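Alpha-fucosidase GH29 (Fusarium graminearum, PDB 4PSR) hydrolyses alpha-L-fucosidic linkages as a family 29 glycoside hydrolase, probably releasing fucose from the carbohydrate chains of glycoproteins. Local coordinates at residues 214-219 / 253-258; 462-465 / 470-473; 302-307 / 330-335. One frame throughout, in Å; residues are numbered along the deposited sequence.

Contact 1 (214-219 / 253-258)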
ATOM      1  N   MET A 214     -10.635 -19.175  -5.197  1.00 11.19           N
ATOM      2  CA  MET A 214      -9.535 -18.439  -5.803  1.00 10.59           C
ATOM      3  C   MET A 214      -8.224 -18.803  -5.123  1.00 10.30           C
ATOM      4  O   MET A 214      -7.201 -19.026  -5.785  1.00 11.29           O
ATOM      5  CB  MET A 214      -9.789 -16.911  -5.723  1.00 11.27           C
ATOM      6  CG  MET A 214      -8.596 -16.027  -6.181  1.00 12.47           C
ATOM      7  SD  MET A 214      -7.310 -15.829  -4.929  1.00 11.63           S
ATOM      8  CE  MET A 214      -8.195 -14.839  -3.718  1.00 11.20           C
ATOM      9  N   LEU A 215      -8.209 -18.893  -3.802  1.00 10.91           N
ATOM     10  CA  LEU A 215      -6.914 -19.017  -3.133  1.00 10.54           C
ATOM     11  C   LEU A 215      -6.360 -20.446  -3.235  1.00 10.42           C
ATOM     12  O   LEU A 215      -5.139 -20.627  -3.295  1.00 11.90           O
ATOM     13  CB  LEU A 215      -6.972 -18.481  -1.702  1.00 11.15           C
ATOM     14  CG  LEU A 215      -7.675 -19.279  -0.595  1.00 11.57           C
ATOM     15  CD1 LEU A 215      -6.742 -20.346  -0.006  1.00 11.93           C
ATOM     16  CD2 LEU A 215      -8.204 -18.363   0.510  1.00 12.11           C
ATOM     17  N   ASP A 216      -7.243 -21.439  -3.298  1.00 11.53           N
ATOM     18  CA  ASP A 216      -6.802 -22.798  -3.573  1.00 14.06           C
ATOM     19  C   ASP A 216      -6.323 -22.939  -5.024  1.00 15.26           C
ATOM     20  O   ASP A 216      -5.446 -23.759  -5.317  1.00 15.40           O
ATOM     21  CB  ASP A 216      -7.920 -23.815  -3.286  1.00 14.26           C
ATOM     22  CG  ASP A 216      -8.161 -24.069  -1.791  1.00 13.83           C
ATOM     23  OD1 ASP A 216      -7.240 -23.896  -0.957  1.00 16.51           O
ATOM     24  OD2 ASP A 216      -9.283 -24.501  -1.478  1.00 16.45           O
ATOM     25  N   HIS A 217      -6.860 -22.115  -5.920  1.00 12.19           N
ATOM     26  CA  HIS A 217      -6.543 -22.176  -7.358  1.00 11.48           C
ATOM     27  C   HIS A 217      -5.175 -21.592  -7.689  1.00 11.45           C
ATOM     28  O   HIS A 217      -4.463 -22.128  -8.531  1.00 14.02           O
ATOM     29  CB  HIS A 217      -7.638 -21.401  -8.114  1.00 12.62           C
ATOM     30  CG  HIS A 217      -7.628 -21.551  -9.605  1.00 12.42           C
ATOM     31  ND1 HIS A 217      -7.699 -22.773 -10.241  1.00 18.66           N
ATOM     32  CD2 HIS A 217      -7.701 -20.614 -10.580  1.00 13.10           C
ATOM     33  CE1 HIS A 217      -7.763 -22.578 -11.549  1.00 18.96           C
ATOM     34  NE2 HIS A 217      -7.761 -21.277 -11.781  1.00 12.99           N
ATOM     35  N   VAL A 218      -4.789 -20.506  -7.032  1.00 10.59           N
ATOM     36  CA  VAL A 218      -3.539 -19.817  -7.369  1.00 10.96           C
ATOM     37  C   VAL A 218      -2.564 -19.612  -6.211  1.00 13.73           C
ATOM     38  O   VAL A 218      -1.454 -19.121  -6.420  1.00 12.82           O
ATOM     39  CB  VAL A 218      -3.764 -18.468  -8.134  1.00 11.93           C
ATOM     40  CG1 VAL A 218      -4.551 -18.712  -9.383  1.00 11.60           C
ATOM     41  CG2 VAL A 218      -4.422 -17.390  -7.242  1.00 14.10           C
ATOM     42  N   GLN A 219      -2.930 -20.030  -5.007  1.00 12.26           N
ATOM     43  CA  GLN A 219      -2.040 -19.937  -3.849  1.00  9.62           C
ATOM     44  C   GLN A 219      -1.361 -18.559  -3.665  1.00 11.56           C
ATOM     45  O   GLN A 219      -0.122 -18.450  -3.602  1.00 12.68           O
ATOM     46  CB  GLN A 219      -0.997 -21.071  -3.840  1.00 11.14           C
ATOM     47  CG  GLN A 219      -1.632 -22.467  -3.904  1.00 15.59           C
ATOM     48  CD  GLN A 219      -0.618 -23.608  -3.755  1.00 20.51           C
ATOM     49  OE1 GLN A 219       0.590 -23.378  -3.623  1.00 28.08           O
ATOM     50  NE2 GLN A 219      -1.113 -24.852  -3.812  1.00 22.98           N
ATOM     51  N   LEU A 253     -10.341 -15.929   7.213  1.00 11.65           N
ATOM     52  CA  LEU A 253      -9.044 -15.742   7.844  1.00 12.06           C
ATOM     53  C   LEU A 253      -8.451 -17.089   8.257  1.00 12.57           C
ATOM     54  O   LEU A 253      -7.283 -17.389   7.977  1.00 12.59           O
ATOM     55  CB  LEU A 253      -9.177 -14.776   9.047  1.00 13.35           C
ATOM     56  CG  LEU A 253      -9.554 -13.340   8.695  1.00 10.28           C
ATOM     57  CD1 LEU A 253      -9.890 -12.536   9.952  1.00 13.80           C
ATOM     58  CD2 LEU A 253      -8.398 -12.659   7.920  1.00 11.47           C
ATOM     59  N   ALA A 254      -9.245 -17.903   8.956  1.00 12.59           N
ATOM     60  CA  ALA A 254      -8.738 -19.211   9.369  1.00 11.53           C
ATOM     61  C   ALA A 254      -8.360 -20.101   8.176  1.00 11.52           C
ATOM     62  O   ALA A 254      -7.312 -20.745   8.188  1.00 13.15           O
ATOM     63  CB  ALA A 254      -9.743 -19.936  10.289  1.00 12.33           C
ATOM     64  N   TYR A 255      -9.202 -20.105   7.134  1.00 11.15           N
ATOM     65  CA  TYR A 255      -8.923 -20.935   5.963  1.00 10.25           C
ATOM     66  C   TYR A 255      -7.624 -20.540   5.268  1.00 12.09           C
ATOM     67  O   TYR A 255      -6.762 -21.374   5.011  1.00 12.83           O
ATOM     68  CB  TYR A 255     -10.091 -20.913   4.993  1.00 11.49           C
ATOM     69  CG  TYR A 255     -10.028 -21.960   3.911  1.00 13.13           C
ATOM     70  CD1 TYR A 255     -10.687 -23.170   4.057  1.00 15.94           C
ATOM     71  CD2 TYR A 255      -9.324 -21.747   2.735  1.00 12.98           C
ATOM     72  CE1 TYR A 255     -10.653 -24.134   3.077  1.00 18.08           C
ATOM     73  CE2 TYR A 255      -9.297 -22.704   1.736  1.00 16.49           C
ATOM     74  CZ  TYR A 255      -9.968 -23.906   1.930  1.00 17.92           C
ATOM     75  OH  TYR A 255      -9.961 -24.884   0.955  1.00 19.55           O
ATOM     76  N   TYR A 256      -7.467 -19.245   5.025  1.00 12.41           N
ATOM     77  CA  TYR A 256      -6.278 -18.755   4.356  1.00 11.39           C
ATOM     78  C   TYR A 256      -5.030 -18.959   5.218  1.00 12.42           C
ATOM     79  O   TYR A 256      -4.000 -19.422   4.708  1.00 11.09           O
ATOM     80  CB  TYR A 256      -6.469 -17.285   4.013  1.00 11.23           C
ATOM     81  CG  TYR A 256      -5.345 -16.673   3.177  1.00 11.91           C
ATOM     82  CD1 TYR A 256      -4.692 -17.402   2.180  1.00 11.85           C
ATOM     83  CD2 TYR A 256      -4.956 -15.346   3.361  1.00 10.43           C
ATOM     84  CE1 TYR A 256      -3.707 -16.815   1.375  1.00 11.73           C
ATOM     85  CE2 TYR A 256      -3.966 -14.761   2.573  1.00 11.27           C
ATOM     86  CZ  TYR A 256      -3.352 -15.500   1.589  1.00  9.91           C
ATOM     87  OH  TYR A 256      -2.378 -14.881   0.818  1.00 11.62           O
ATOM     88  N   PHE A 257      -5.092 -18.625   6.510  1.00 12.14           N
ATOM     89  CA  PHE A 257      -3.921 -18.773   7.365  1.00 11.76           C
ATOM     90  C   PHE A 257      -3.551 -20.259   7.532  1.00 13.91           C
ATOM     91  O   PHE A 257      -2.373 -20.615   7.588  1.00 13.82           O
ATOM     92  CB  PHE A 257      -4.141 -18.090   8.731  1.00 13.35           C
ATOM     93  CG  PHE A 257      -4.366 -16.604   8.657  1.00 13.83           C
ATOM     94  CD1 PHE A 257      -4.018 -15.864   7.532  1.00 14.17           C
ATOM     95  CD2 PHE A 257      -4.924 -15.935   9.737  1.00 13.57           C
ATOM     96  CE1 PHE A 257      -4.243 -14.498   7.499  1.00 12.94           C
ATOM     97  CE2 PHE A 257      -5.174 -14.569   9.697  1.00 12.79           C
ATOM     98  CZ  PHE A 257      -4.797 -13.839   8.586  1.00 12.41           C
ATOM     99  N   ASN A 258      -4.545 -21.146   7.544  1.00 12.91           N
ATOM    100  CA  ASN A 258      -4.249 -22.583   7.573  1.00 13.34           C
ATOM    101  C   ASN A 258      -3.619 -23.064   6.269  1.00 13.26           C
ATOM    102  O   ASN A 258      -2.698 -23.870   6.287  1.00 15.38           O
ATOM    103  CB  ASN A 258      -5.504 -23.403   7.872  1.00 14.55           C
ATOM    104  CG  ASN A 258      -5.882 -23.361   9.330  1.00 15.70           C
ATOM    105  OD1 ASN A 258      -5.016 -23.249  10.195  1.00 17.27           O
ATOM    106  ND2 ASN A 258      -7.174 -23.474   9.616  1.00 16.97           N
TER
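Helix-helix packing on the outside of the TIM barrel brings L215 and D216, near the C-terminal end of helix 200-218, against Y255 and Y256 of helix 246-263. The two short helical segments run nearly parallel, 10° apart, as expected of successive helices in a beta/alpha barrel, but their axes stay 11.1 Å from each other, so side chains rather than backbones make the contact. L215 reaches into the interface and divides its two methyl groups between the tyrosines. Its CD1 sits at the edge of the Y255 ring, near the ring plane, 3.9 Å from CE2 of Y255, while its CD2 approaches CD1 of Y256 obliquely at 4.0 Å. With CG of L215 lying between the backbone N and the carbonyl carbon (chi1 74°), both methyls are carried forward into the space between the helices. The same leucine also touches I223 of barrel strand 222-225, which continues the apolar layer inward. Farther out the contact becomes polar. The side chains of D216 and Y255 meet at about a right angle, with carboxylate and ring planes 55° apart, and OH of Y255 donates to the syn lone pair of OD2 of D216 over 2.6 Å. R259, one turn beyond Y255, forms a salt bridge with the other carboxylate oxygen, OD1, and adds a weak hydrogen bond to the tyrosine hydroxyl. Y256 directs its own hydroxyl to the backbone carbonyl of P220, in the link that leads from helix 200-218 to the next strand. The chemistry thus changes with depth, from a buried leucine between two rings to a partly exposed carboxylate whose two oxygens have different donors; the nearby arginine would be expected to favour the charged form of D216.

Contact 2 (462-465 / 470-473)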
ATOM      1  N   SER A 462      33.644  14.054   1.214  1.00 27.41           N
ATOM      2  CA  SER A 462      34.774  14.414   2.068  1.00 31.05           C
ATOM      3  C   SER A 462      34.447  15.483   3.102  1.00 48.75           C
ATOM      4  O   SER A 462      34.927  15.409   4.233  1.00 43.70           O
ATOM      5  CB  SER A 462      35.946  14.896   1.210  1.00 44.01           C
ATOM      6  OG  SER A 462      36.412  13.865   0.353  1.00 48.82           O
ATOM      7  N   GLU A 463      33.646  16.475   2.715  1.00 29.51           N
ATOM      8  CA  GLU A 463      33.409  17.627   3.572  1.00 29.57           C
ATOM      9  C   GLU A 463      32.021  17.585   4.201  1.00 22.85           C
ATOM     10  O   GLU A 463      31.019  17.478   3.494  1.00 27.23           O
ATOM     11  CB  GLU A 463      33.545  18.930   2.783  1.00 25.54           C
ATOM     12  CG  GLU A 463      34.681  18.972   1.777  1.00 54.97           C
ATOM     13  CD  GLU A 463      34.658  20.245   0.944  1.00 64.91           C
ATOM     14  OE1 GLU A 463      34.112  21.261   1.428  1.00 65.11           O
ATOM     15  OE2 GLU A 463      35.173  20.228  -0.196  1.00 68.83           O
ATOM     16  N   TRP A 464      31.987  17.640   5.528  0.62 25.02           N
ATOM     17  CA  TRP A 464      30.750  17.826   6.291  0.62 30.83           C
ATOM     18  C   TRP A 464      31.039  18.443   7.665  0.62 29.67           C
ATOM     19  O   TRP A 464      32.081  18.174   8.265  0.62 34.26           O
ATOM     20  CB  TRP A 464      29.957  16.512   6.431  0.62 27.64           C
ATOM     21  CG  TRP A 464      30.686  15.356   7.083  0.62 27.84           C
ATOM     22  CD1 TRP A 464      31.318  14.324   6.449  0.62 20.53           C
ATOM     23  CD2 TRP A 464      30.824  15.101   8.492  0.62 27.31           C
ATOM     24  NE1 TRP A 464      31.851  13.453   7.370  0.62 25.05           N
ATOM     25  CE2 TRP A 464      31.556  13.904   8.631  0.62 23.30           C
ATOM     26  CE3 TRP A 464      30.400  15.768   9.649  0.62 18.72           C
ATOM     27  CZ2 TRP A 464      31.881  13.367   9.875  0.62 24.54           C
ATOM     28  CZ3 TRP A 464      30.720  15.228  10.883  0.62 30.20           C
ATOM     29  CH2 TRP A 464      31.454  14.037  10.983  0.62 21.78           C
ATOM     30  N   GLU A 465      30.131  19.300   8.134  1.00 25.51           N
ATOM     31  CA  GLU A 465      30.261  19.955   9.424  1.00 26.65           C
ATOM     32  C   GLU A 465      28.909  19.864  10.083  1.00 26.98           C
ATOM     33  O   GLU A 465      27.900  19.851   9.388  1.00 27.37           O
ATOM     34  CB  GLU A 465      30.589  21.450   9.287  1.00 27.46           C
ATOM     35  CG  GLU A 465      31.938  21.806   8.719  1.00 44.90           C
ATOM     36  CD  GLU A 465      33.094  21.457   9.638  1.00 35.21           C
ATOM     37  OE1 GLU A 465      32.919  21.387  10.887  1.00 29.24           O
ATOM     38  OE2 GLU A 465      34.192  21.252   9.087  1.00 37.97           O
ATOM     39  N   ALA A 470      21.916  21.584  11.696  1.00 19.78           N
ATOM     40  CA  ALA A 470      22.013  20.391  10.846  1.00 19.83           C
ATOM     41  C   ALA A 470      23.395  19.801  10.665  1.00 19.79           C
ATOM     42  O   ALA A 470      24.411  20.488  10.798  1.00 21.04           O
ATOM     43  CB  ALA A 470      21.473  20.729   9.447  1.00 18.11           C
ATOM     44  N   LEU A 471      23.435  18.534  10.279  1.00 18.02           N
ATOM     45  CA  LEU A 471      24.621  17.999   9.626  1.00 17.31           C
ATOM     46  C   LEU A 471      24.633  18.510   8.189  1.00 18.13           C
ATOM     47  O   LEU A 471      23.776  18.146   7.373  1.00 17.16           O
ATOM     48  CB  LEU A 471      24.650  16.469   9.648  1.00 17.04           C
ATOM     49  CG  LEU A 471      25.677  15.728   8.792  1.00 19.56           C
ATOM     50  CD1 LEU A 471      27.111  16.172   9.125  1.00 21.70           C
ATOM     51  CD2 LEU A 471      25.575  14.205   8.934  1.00 20.33           C
ATOM     52  N   ASP A 472      25.614  19.357   7.887  1.00 17.87           N
ATOM     53  CA  ASP A 472      25.725  20.011   6.596  1.00 24.24           C
ATOM     54  C   ASP A 472      26.739  19.284   5.727  1.00 23.82           C
ATOM     55  O   ASP A 472      27.942  19.353   5.976  1.00 22.85           O
ATOM     56  CB  ASP A 472      26.125  21.478   6.806  1.00 22.20           C
ATOM     57  CG  ASP A 472      25.083  22.256   7.577  1.00 31.18           C
ATOM     58  OD1 ASP A 472      23.894  22.199   7.194  1.00 26.29           O
ATOM     59  OD2 ASP A 472      25.435  22.917   8.577  1.00 28.25           O
ATOM     60  N   ILE A 473      26.246  18.591   4.704  1.00 18.00           N
ATOM     61  CA  ILE A 473      27.037  17.714   3.857  1.00 21.39           C
ATOM     62  C   ILE A 473      27.285  18.364   2.489  1.00 22.86           C
ATOM     63  O   ILE A 473      26.346  18.721   1.779  1.00 19.42           O
ATOM     64  CB  ILE A 473      26.303  16.374   3.641  1.00 18.61           C
ATOM     65  CG1 ILE A 473      26.011  15.709   4.994  1.00 21.14           C
ATOM     66  CG2 ILE A 473      27.106  15.457   2.741  1.00 19.58           C
ATOM     67  CD1 ILE A 473      25.116  14.434   4.914  1.00 19.60           C
TER
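E465 and D472 join the two antiparallel strands as a hydrogen-bonded pair. N of D472 donates to O of E465 over 2.8 Å, nearly in line with the carbonyl bond, whereas N of E465 meets O of D472 at 3.1 Å, tilted 22° from that carbonyl's plane. W464 and I473 form the adjoining non-hydrogen-bonded pair, where CA of W464 makes a CH...O contact of 3.2 Å with O of D472. The tightly packed side is that of L471 and I473, which are buried and touch L489 and L487 of strand 485-491. The W464 indole lies at the margin of this apolar side and is modelled in two conformations. In the one described it touches L445 and V448 of strand 445-451, and its six-membered part approaches CD1 of L471 at a slant; the closeness of that approach holds for this conformer alone. The face of E465 and D472 is looser. The E465 side chain ends away from the partner strand and is exposed, and the D472 carboxylate turns to the hydroxyls of S430 and S467. Strands 464-466 and 471-474 form a beta hairpin, which strand 428-431 extends into a three-stranded antiparallel sheet within the C-terminal beta domain of the fucosidase.

Contact 3 (302-307 / 330-335); sequences TDDAIS and LDRVSK
OD2 of D304 accepts from two waters, at 2.5 and 2.6 Å from their oxygens, and faces NH2 of R332 across the beta-alpha-beta unit of strand 300-305, helix 322-334 and strand 337-343 in the TIM barrel. Each water also accepts from that NH2, bridging a direct salt bridge from OD2 of D304 to NH2 of R332 that is long at 3.8 Å. The D304 carboxylate lies nearly coplanar with the guanidinium, 23° apart. This describes one of two modelled conformations of R332, in which the chain bends at chi2 and chi3 (-47° and 103°) and the guanidinium folds back onto D331. There NE takes the anti lone pair of OD2 of D331, and NH1 bonds to the same oxygen from above the carboxylate plane at 2.9 Å. NZ of K335 reaches this OD2 of D331 at 2.7 Å on its syn side. The network continues through OD1 of D304 to R289 and through OD1 of D331 to R406, so each carboxylate has an arginine on its second oxygen. Nearer the arginine's backbone, CG2 of T302 packs at 3.7 Å against CD of R332.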
ATOM      1  N   THR A 302      -0.210   1.002   1.292  1.00  9.18           N
ATOM      2  CA  THR A 302      -1.145   1.886   0.630  1.00 10.09           C
ATOM      3  C   THR A 302      -1.121   1.547  -0.861  1.00 10.83           C
ATOM      4  O   THR A 302      -0.161   0.938  -1.364  1.00 11.37           O
ATOM      5  CB  THR A 302      -0.845   3.350   0.937  1.00 11.28           C
ATOM      6  OG1 THR A 302      -1.856   4.198   0.383  1.00 11.30           O
ATOM      7  CG2 THR A 302       0.484   3.760   0.348  1.00 11.08           C
ATOM      8  N   ASP A 303      -2.164   1.946  -1.564  1.00 10.81           N
ATOM      9  CA  ASP A 303      -2.234   1.771  -3.022  1.00 10.65           C
ATOM     10  C   ASP A 303      -2.126   3.117  -3.742  1.00 13.72           C
ATOM     11  O   ASP A 303      -2.633   4.129  -3.252  1.00 17.15           O
ATOM     12  CB  ASP A 303      -3.544   1.103  -3.444  1.00 13.05           C
ATOM     13  CG  ASP A 303      -3.944   0.014  -2.510  1.00 10.99           C
ATOM     14  OD1 ASP A 303      -3.185  -0.963  -2.376  1.00 11.54           O
ATOM     15  OD2 ASP A 303      -5.020   0.166  -1.865  1.00 12.55           O
ATOM     16  N   ASP A 304      -1.483   3.148  -4.902  1.00 13.68           N
ATOM     17  CA  ASP A 304      -1.417   4.354  -5.710  1.00 13.01           C
ATOM     18  C   ASP A 304      -1.662   3.956  -7.161  1.00 12.69           C
ATOM     19  O   ASP A 304      -1.902   2.791  -7.439  1.00 12.49           O
ATOM     20  CB  ASP A 304      -0.074   5.049  -5.561  1.00 14.55           C
ATOM     21  CG  ASP A 304      -0.212   6.565  -5.554  1.00 22.21           C
ATOM     22  OD1 ASP A 304      -0.901   7.120  -6.447  1.00 20.08           O
ATOM     23  OD2 ASP A 304       0.357   7.196  -4.644  1.00 20.99           O
ATOM     24  N   ALA A 305      -1.603   4.914  -8.086  1.00 16.16           N
ATOM     25  CA  ALA A 305      -1.925   4.627  -9.481  1.00 18.57           C
ATOM     26  C   ALA A 305      -1.185   5.582 -10.392  1.00 24.04           C
ATOM     27  O   ALA A 305      -0.952   6.726 -10.009  1.00 17.26           O
ATOM     28  CB  ALA A 305      -3.429   4.741  -9.680  1.00 19.07           C
ATOM     29  N   ILE A 306      -0.761   5.118 -11.568  1.00 16.94           N
ATOM     30  CA  ILE A 306      -0.149   6.008 -12.538  1.00 19.21           C
ATOM     31  C   ILE A 306      -1.225   7.013 -13.027  1.00 14.08           C
ATOM     32  O   ILE A 306      -0.889   8.078 -13.418  1.00 14.55           O
ATOM     33  CB  ILE A 306       0.568   5.226 -13.717  1.00 14.91           C
ATOM     34  CG1 ILE A 306       1.604   4.242 -13.154  1.00 16.99           C
ATOM     35  CG2 ILE A 306       1.231   6.185 -14.677  1.00 18.23           C
ATOM     36  CD1 ILE A 306       2.249   3.370 -14.227  1.00 18.64           C
ATOM     37  N   SER A 307      -2.388   6.467 -13.265  0.61 11.70           N
ATOM     38  CA  SER A 307      -3.451   7.253 -13.808  0.61 10.10           C
ATOM     39  C   SER A 307      -3.781   8.408 -12.887  0.61 14.09           C
ATOM     40  O   SER A 307      -3.773   8.274 -11.670  0.61 14.34           O
ATOM     41  CB  SER A 307      -4.659   6.370 -13.962  0.61 14.06           C
ATOM     42  OG  SER A 307      -5.760   7.175 -14.232  0.61 12.72           O
ATOM     43  N   LEU A 330       9.226   6.499  -2.058  1.00  9.82           N
ATOM     44  CA  LEU A 330      10.179   6.802  -0.996  1.00  9.83           C
ATOM     45  C   LEU A 330       9.477   7.317   0.257  1.00 10.81           C
ATOM     46  O   LEU A 330       9.832   6.943   1.387  1.00 11.06           O
ATOM     47  CB  LEU A 330      11.209   7.817  -1.491  1.00 11.66           C
ATOM     48  CG  LEU A 330      12.151   7.300  -2.595  1.00 10.97           C
ATOM     49  CD1 LEU A 330      12.807   8.455  -3.323  1.00 12.59           C
ATOM     50  CD2 LEU A 330      13.202   6.333  -2.023  1.00 11.65           C
ATOM     51  N   ASP A 331       8.482   8.183   0.065  1.00  9.40           N
ATOM     52  CA  ASP A 331       7.695   8.666   1.173  1.00  9.63           C
ATOM     53  C   ASP A 331       7.024   7.531   1.938  1.00  9.55           C
ATOM     54  O   ASP A 331       7.127   7.466   3.149  1.00 11.37           O
ATOM     55  CB  ASP A 331       6.686   9.690   0.660  1.00 11.98           C
ATOM     56  CG  ASP A 331       5.977  10.410   1.780  1.00 11.66           C
ATOM     57  OD1 ASP A 331       6.588  11.314   2.399  1.00 13.12           O
ATOM     58  OD2 ASP A 331       4.767  10.147   2.035  1.00 12.02           O
ATOM     59  N   ARG A 332       6.335   6.638   1.238  0.81  9.51           N
ATOM     60  CA  ARG A 332       5.628   5.553   1.926  0.81 10.20           C
ATOM     61  C   ARG A 332       6.591   4.642   2.664  0.81 10.44           C
ATOM     62  O   ARG A 332       6.343   4.253   3.806  0.81 10.92           O
ATOM     63  CB  ARG A 332       4.774   4.696   0.977  0.81 11.25           C
ATOM     64  CG  ARG A 332       3.758   5.426   0.062  0.81 11.19           C
ATOM     65  CD  ARG A 332       2.916   6.466   0.777  0.81 10.94           C
ATOM     66  NE  ARG A 332       3.314   7.856   0.557  0.81 12.26           N
ATOM     67  CZ  ARG A 332       2.979   8.604  -0.486  0.81 13.37           C
ATOM     68  NH1 ARG A 332       3.417   9.871  -0.536  0.81 11.77           N
ATOM     69  NH2 ARG A 332       2.264   8.101  -1.499  0.81 12.38           N
ATOM     70  N   VAL A 333       7.702   4.302   2.027  1.00  9.97           N
ATOM     71  CA  VAL A 333       8.658   3.391   2.625  1.00  9.03           C
ATOM     72  C   VAL A 333       9.280   4.016   3.874  1.00 11.62           C
ATOM     73  O   VAL A 333       9.498   3.328   4.866  1.00 10.76           O
ATOM     74  CB  VAL A 333       9.711   2.974   1.601  1.00 11.83           C
ATOM     75  CG1 VAL A 333      10.878   2.288   2.245  1.00 16.40           C
ATOM     76  CG2 VAL A 333       9.091   2.105   0.500  1.00 10.62           C
ATOM     77  N   SER A 334       9.550   5.321   3.827  1.00 10.20           N
ATOM     78  CA  SER A 334      10.136   6.020   4.972  1.00  9.92           C
ATOM     79  C   SER A 334       9.185   6.060   6.175  1.00 12.21           C
ATOM     80  O   SER A 334       9.619   6.233   7.325  1.00 11.72           O
ATOM     81  CB  SER A 334      10.532   7.453   4.587  1.00 10.47           C
ATOM     82  OG  SER A 334       9.422   8.340   4.492  1.00 10.63           O
ATOM     83  N   LYS A 335       7.877   5.947   5.923  1.00  9.98           N
ATOM     84  CA  LYS A 335       6.854   6.014   6.979  1.00  9.92           C
ATOM     85  C   LYS A 335       6.403   4.636   7.454  1.00 10.22           C
ATOM     86  O   LYS A 335       5.398   4.550   8.167  1.00 10.20           O
ATOM     87  CB  LYS A 335       5.657   6.824   6.467  1.00 10.74           C
ATOM     88  CG  LYS A 335       5.907   8.305   6.307  1.00 12.25           C
ATOM     89  CD  LYS A 335       4.799   8.941   5.503  1.00 11.60           C
ATOM     90  CE  LYS A 335       4.908  10.473   5.436  1.00 14.74           C
ATOM     91  NZ  LYS A 335       3.898  11.033   4.489  1.00 12.19           N
TER
HETATM   92  O   HOH W   1       1.231   9.509  -4.103  1.00 18.50           O
HETATM   93  O   HOH W   2       1.265   5.685  -2.676  1.00 32.84           O

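Overall arrangement
Contacts 1 and 3 belong to the same catalytic barrel. Contact 1 joins two helices of its outer layer, whereas contact 3 ties a barrel strand to the helix that follows it; their centres are 27 Å apart and their nearest atoms about 14 Å. Contact 2 lies in the C-terminal beta domain, with its centre 52 Å from that of contact 1 and on the opposite side of the chain's centre. Contact 3 falls between them, about 16 Å from contact 2 by nearest atoms. It is also near the bound fucose, about 9 Å from the T302 side chain, and it borders the C-terminal domain through strand 405-409.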